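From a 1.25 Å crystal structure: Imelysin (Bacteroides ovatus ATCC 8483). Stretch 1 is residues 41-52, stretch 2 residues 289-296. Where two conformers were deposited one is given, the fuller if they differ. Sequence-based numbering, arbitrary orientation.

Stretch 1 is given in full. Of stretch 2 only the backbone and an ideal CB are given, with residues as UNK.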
# COMPACT_ATOMS: atom_id res chain seq x y z
N ASN A 41 11.81 9.57 3.83
CA ASN A 41 12.40 9.04 5.04
C ASN A 41 12.37 7.51 5.06
O ASN A 41 13.33 6.90 5.50
CB ASN A 41 11.72 9.59 6.28
CG ASN A 41 12.00 11.08 6.47
OD1 ASN A 41 12.96 11.63 5.90
ND2 ASN A 41 11.13 11.73 7.23
N LEU A 42 11.29 6.93 4.55
CA LEU A 42 11.17 5.45 4.45
C LEU A 42 12.28 4.88 3.54
O LEU A 42 12.99 3.93 3.90
CB LEU A 42 9.80 5.10 3.88
CG LEU A 42 9.50 3.61 3.66
CD1 LEU A 42 9.81 2.74 4.91
CD2 LEU A 42 8.04 3.51 3.26
N TYR A 43 12.44 5.46 2.35
CA TYR A 43 13.47 5.01 1.43
C TYR A 43 14.88 5.19 2.06
O TYR A 43 15.74 4.30 1.99
CB TYR A 43 13.37 5.80 0.14
CG TYR A 43 14.49 5.52 -0.84
CD1 TYR A 43 14.75 4.24 -1.32
CD2 TYR A 43 15.28 6.56 -1.32
CE1 TYR A 43 15.76 4.00 -2.22
CE2 TYR A 43 16.28 6.33 -2.23
CZ TYR A 43 16.52 5.06 -2.71
OH TYR A 43 17.54 4.84 -3.61
N ASN A 44 15.14 6.36 2.63
CA ASN A 44 16.45 6.61 3.21
C ASN A 44 16.78 5.69 4.39
O ASN A 44 17.94 5.31 4.56
CB ASN A 44 16.61 8.06 3.64
CG ASN A 44 16.70 9.02 2.45
OD1 ASN A 44 17.00 8.61 1.33
ND2 ASN A 44 16.42 10.32 2.70
N ALA A 45 15.76 5.27 5.14
CA ALA A 45 15.98 4.38 6.28
C ALA A 45 16.49 3.04 5.76
O ALA A 45 17.39 2.44 6.33
CB ALA A 45 14.72 4.17 7.05
N TRP A 46 15.90 2.58 4.65
CA TRP A 46 16.34 1.33 4.03
C TRP A 46 17.65 1.45 3.29
O TRP A 46 18.45 0.52 3.29
CB TRP A 46 15.25 0.79 3.07
CG TRP A 46 14.20 -0.05 3.76
CD1 TRP A 46 13.04 0.40 4.34
CD2 TRP A 46 14.23 -1.47 3.97
NE1 TRP A 46 12.36 -0.64 4.92
CE2 TRP A 46 13.06 -1.80 4.69
CE3 TRP A 46 15.14 -2.49 3.67
CZ2 TRP A 46 12.75 -3.12 5.03
CZ3 TRP A 46 14.82 -3.79 4.00
CH2 TRP A 46 13.67 -4.10 4.69
N ASN A 47 17.83 2.55 2.56
CA ASN A 47 18.91 2.64 1.60
C ASN A 47 20.17 3.33 2.09
O ASN A 47 21.25 3.09 1.53
CB ASN A 47 18.41 3.40 0.37
CG ASN A 47 19.43 3.39 -0.77
OD1 ASN A 47 19.82 2.33 -1.31
ND2 ASN A 47 19.82 4.59 -1.20
N SER A 48 20.04 4.16 3.10
CA SER A 48 21.17 4.99 3.54
C SER A 48 21.52 4.77 5.01
O SER A 48 22.68 4.39 5.34
CB SER A 48 20.86 6.47 3.27
OG SER A 48 21.92 7.29 3.74
N SER A 49 20.57 4.98 5.90
CA SER A 49 20.86 4.93 7.32
C SER A 49 19.61 4.78 8.14
O SER A 49 18.68 5.59 8.01
CB SER A 49 21.61 6.20 7.73
OG SER A 49 21.87 6.26 9.13
N TYR A 50 19.59 3.76 8.98
CA TYR A 50 18.51 3.51 9.90
C TYR A 50 18.94 3.99 11.27
O TYR A 50 19.89 3.45 11.84
CB TYR A 50 18.21 2.02 9.90
CG TYR A 50 17.19 1.56 10.87
CD1 TYR A 50 15.85 1.92 10.71
CD2 TYR A 50 17.53 0.70 11.90
CE1 TYR A 50 14.87 1.44 11.56
CE2 TYR A 50 16.57 0.22 12.77
CZ TYR A 50 15.25 0.60 12.62
OH TYR A 50 14.32 0.12 13.49
N LYS A 51 18.25 5.01 11.75
CA LYS A 51 18.49 5.60 13.07
C LYS A 51 19.94 5.98 13.25
O LYS A 51 20.53 5.71 14.29
CB LYS A 51 18.04 4.59 14.12
CG LYS A 51 16.55 4.38 14.17
CD LYS A 51 16.22 3.21 15.06
CE LYS A 51 14.75 3.19 15.40
NZ LYS A 51 14.45 2.08 16.34
N GLY A 52 20.51 6.61 12.23
CA GLY A 52 21.89 7.07 12.29
C GLY A 52 22.98 6.05 12.08
O GLY A 52 24.16 6.42 11.97
N UNK A 289 5.21 -4.98 5.08
CA UNK A 289 4.91 -3.98 6.11
C UNK A 289 5.60 -4.36 7.42
O UNK A 289 4.97 -4.72 8.42
CB UNK A 289 3.40 -3.85 6.32
N UNK A 290 6.93 -4.32 7.39
CA UNK A 290 7.76 -4.55 8.55
C UNK A 290 8.97 -3.64 8.50
O UNK A 290 9.23 -3.00 7.50
CB UNK A 290 8.19 -6.02 8.63
N UNK A 291 9.69 -3.55 9.61
CA UNK A 291 10.82 -2.66 9.69
C UNK A 291 10.34 -1.23 9.70
O UNK A 291 9.29 -0.93 10.28
CB UNK A 291 11.79 -2.90 8.53
N UNK A 292 11.10 -0.33 9.06
CA UNK A 292 10.77 1.10 9.12
C UNK A 292 9.32 1.49 8.91
O UNK A 292 8.78 2.30 9.67
CB UNK A 292 11.61 1.84 8.07
N UNK A 293 8.66 0.92 7.92
CA UNK A 293 7.28 1.35 7.63
C UNK A 293 6.33 0.95 8.78
O UNK A 293 5.27 1.55 8.93
CB UNK A 293 6.80 0.74 6.31
N UNK A 294 6.72 -0.05 9.58
CA UNK A 294 5.89 -0.57 10.66
C UNK A 294 6.33 -0.03 12.01
O UNK A 294 6.01 -0.63 13.05
CB UNK A 294 5.93 -2.10 10.67
N UNK A 295 7.07 1.09 12.00
CA UNK A 295 7.58 1.75 13.21
C UNK A 295 7.15 3.21 13.23
O UNK A 295 6.93 3.85 12.18
CB UNK A 295 9.10 1.65 13.29
N UNK A 296 7.00 3.74 14.45
CA UNK A 296 6.79 5.17 14.67
C UNK A 296 5.55 5.67 13.93
O UNK A 296 5.45 6.83 13.59
CB UNK A 296 8.02 5.96 14.22

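Position 289 lies out of reach of stretch 1, so the contact sets no preference; the residue is Leu289, which makes no contact here. At position 290 the CA-to-CB bond points sideways and the phi/psi of -143/168 is extended. A short side chain would miss stretch 1, whereas a long apolar or aromatic one could reach the six-membered ring of Trp46. The residue is Phe290, whose p rotamer brings CE2 to 4.2 Å from Trp46 CH2, at the edge of the indole.

Position 291 has phi/psi of 70/-144, and the positive phi by itself favours glycine. An ideal CB here would already lie against Trp46 CZ2 at 3.6 Å. Gly291 is found, and its O accepts a hydrogen bond from the N of residue 294 (2.8 Å).

Position 292 points toward stretch 1. Its ideal CB lies 3.7 Å from Leu42 CD1, 4.0 Å from Ala45 CB and 4.1 Å from Trp46 NE1, a largely apolar setting suited to a compact side chain such as valine, alanine or proline; the phi of -45° is compatible with the last. Pro292 CB packs 3.8 Å from Leu42 CD1, while CG lies 3.9 Å from Ala45 CB and 4.0 Å from Tyr50 CE1, and CD approaches Trp46 NE1 at 3.5 Å. The indole nitrogen finds its acceptor in water 1, which also accepts from the backbone N of 293 and donates to Phe290 O, tying the two stretches together.

At position 293 CA-to-CB points sideways, with the ideal CB 3.9 Å from Leu42 CD1, so a medium apolar side chain such as valine, isoleucine or leucine would suit. Val293 CB lies 3.9 Å from Leu42 CD1. Position 294 is out of reach and open to many residues; Asp294 makes no contact.

Position 295 points toward stretch 1, its ideal CB 5.4 Å from Tyr50 OH, with the Lys51 amine beyond. A hydroxyl donor and a positive charge together invite an acidic side chain, though glutamine could also accept. Glu295, with chi1 m and chi2 t, receives a hydrogen bond from Tyr50 OH to OE1 (2.6 Å). Lys51 NZ remains 4.3 Å from Glu295 OE1, beyond a salt bridge, but water 2 links the two, weakly on the glutamate side.

Position 296 points toward stretch 1 without a close neighbour, so a long, flexible side chain is one of several possibilities; Met296, present as selenomethionine, brings its SE no nearer than 5.3 Å, to Lys51 CE.

Stretch 2 289-296: LFGPVDEM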
# COMPACT_ATOMS: atom_id res chain seq x y z
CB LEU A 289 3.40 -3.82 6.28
CG LEU A 289 2.63 -3.24 5.09
CD1 LEU A 289 1.10 -3.42 5.23
CD2 LEU A 289 2.97 -1.75 4.88
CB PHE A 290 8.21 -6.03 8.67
CG PHE A 290 9.23 -6.46 7.65
CD1 PHE A 290 8.83 -7.00 6.43
CD2 PHE A 290 10.57 -6.39 7.94
CE1 PHE A 290 9.80 -7.44 5.52
CE2 PHE A 290 11.53 -6.80 7.04
CZ PHE A 290 11.15 -7.34 5.84
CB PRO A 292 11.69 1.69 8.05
CG PRO A 292 12.92 0.84 8.13
CD PRO A 292 12.40 -0.57 8.41
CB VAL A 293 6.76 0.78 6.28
CG1 VAL A 293 6.43 -0.73 6.43
CG2 VAL A 293 5.56 1.58 5.75
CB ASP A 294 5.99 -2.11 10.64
CG ASP A 294 5.02 -2.81 11.56
OD1 ASP A 294 3.82 -2.42 11.59
OD2 ASP A 294 5.46 -3.82 12.19
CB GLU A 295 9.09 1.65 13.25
CG GLU A 295 9.60 0.19 13.36
CD GLU A 295 11.10 -0.03 13.18
OE1 GLU A 295 11.89 0.93 13.03
OE2 GLU A 295 11.49 -1.22 13.21
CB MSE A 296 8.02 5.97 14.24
CG MSE A 296 9.35 5.41 14.73
SE MSE A 296 10.81 6.71 14.68
CE MSE A 296 11.37 6.63 12.81
O HOH W 1 9.68 -0.96 5.77
O HOH W 2 11.30 2.33 16.04
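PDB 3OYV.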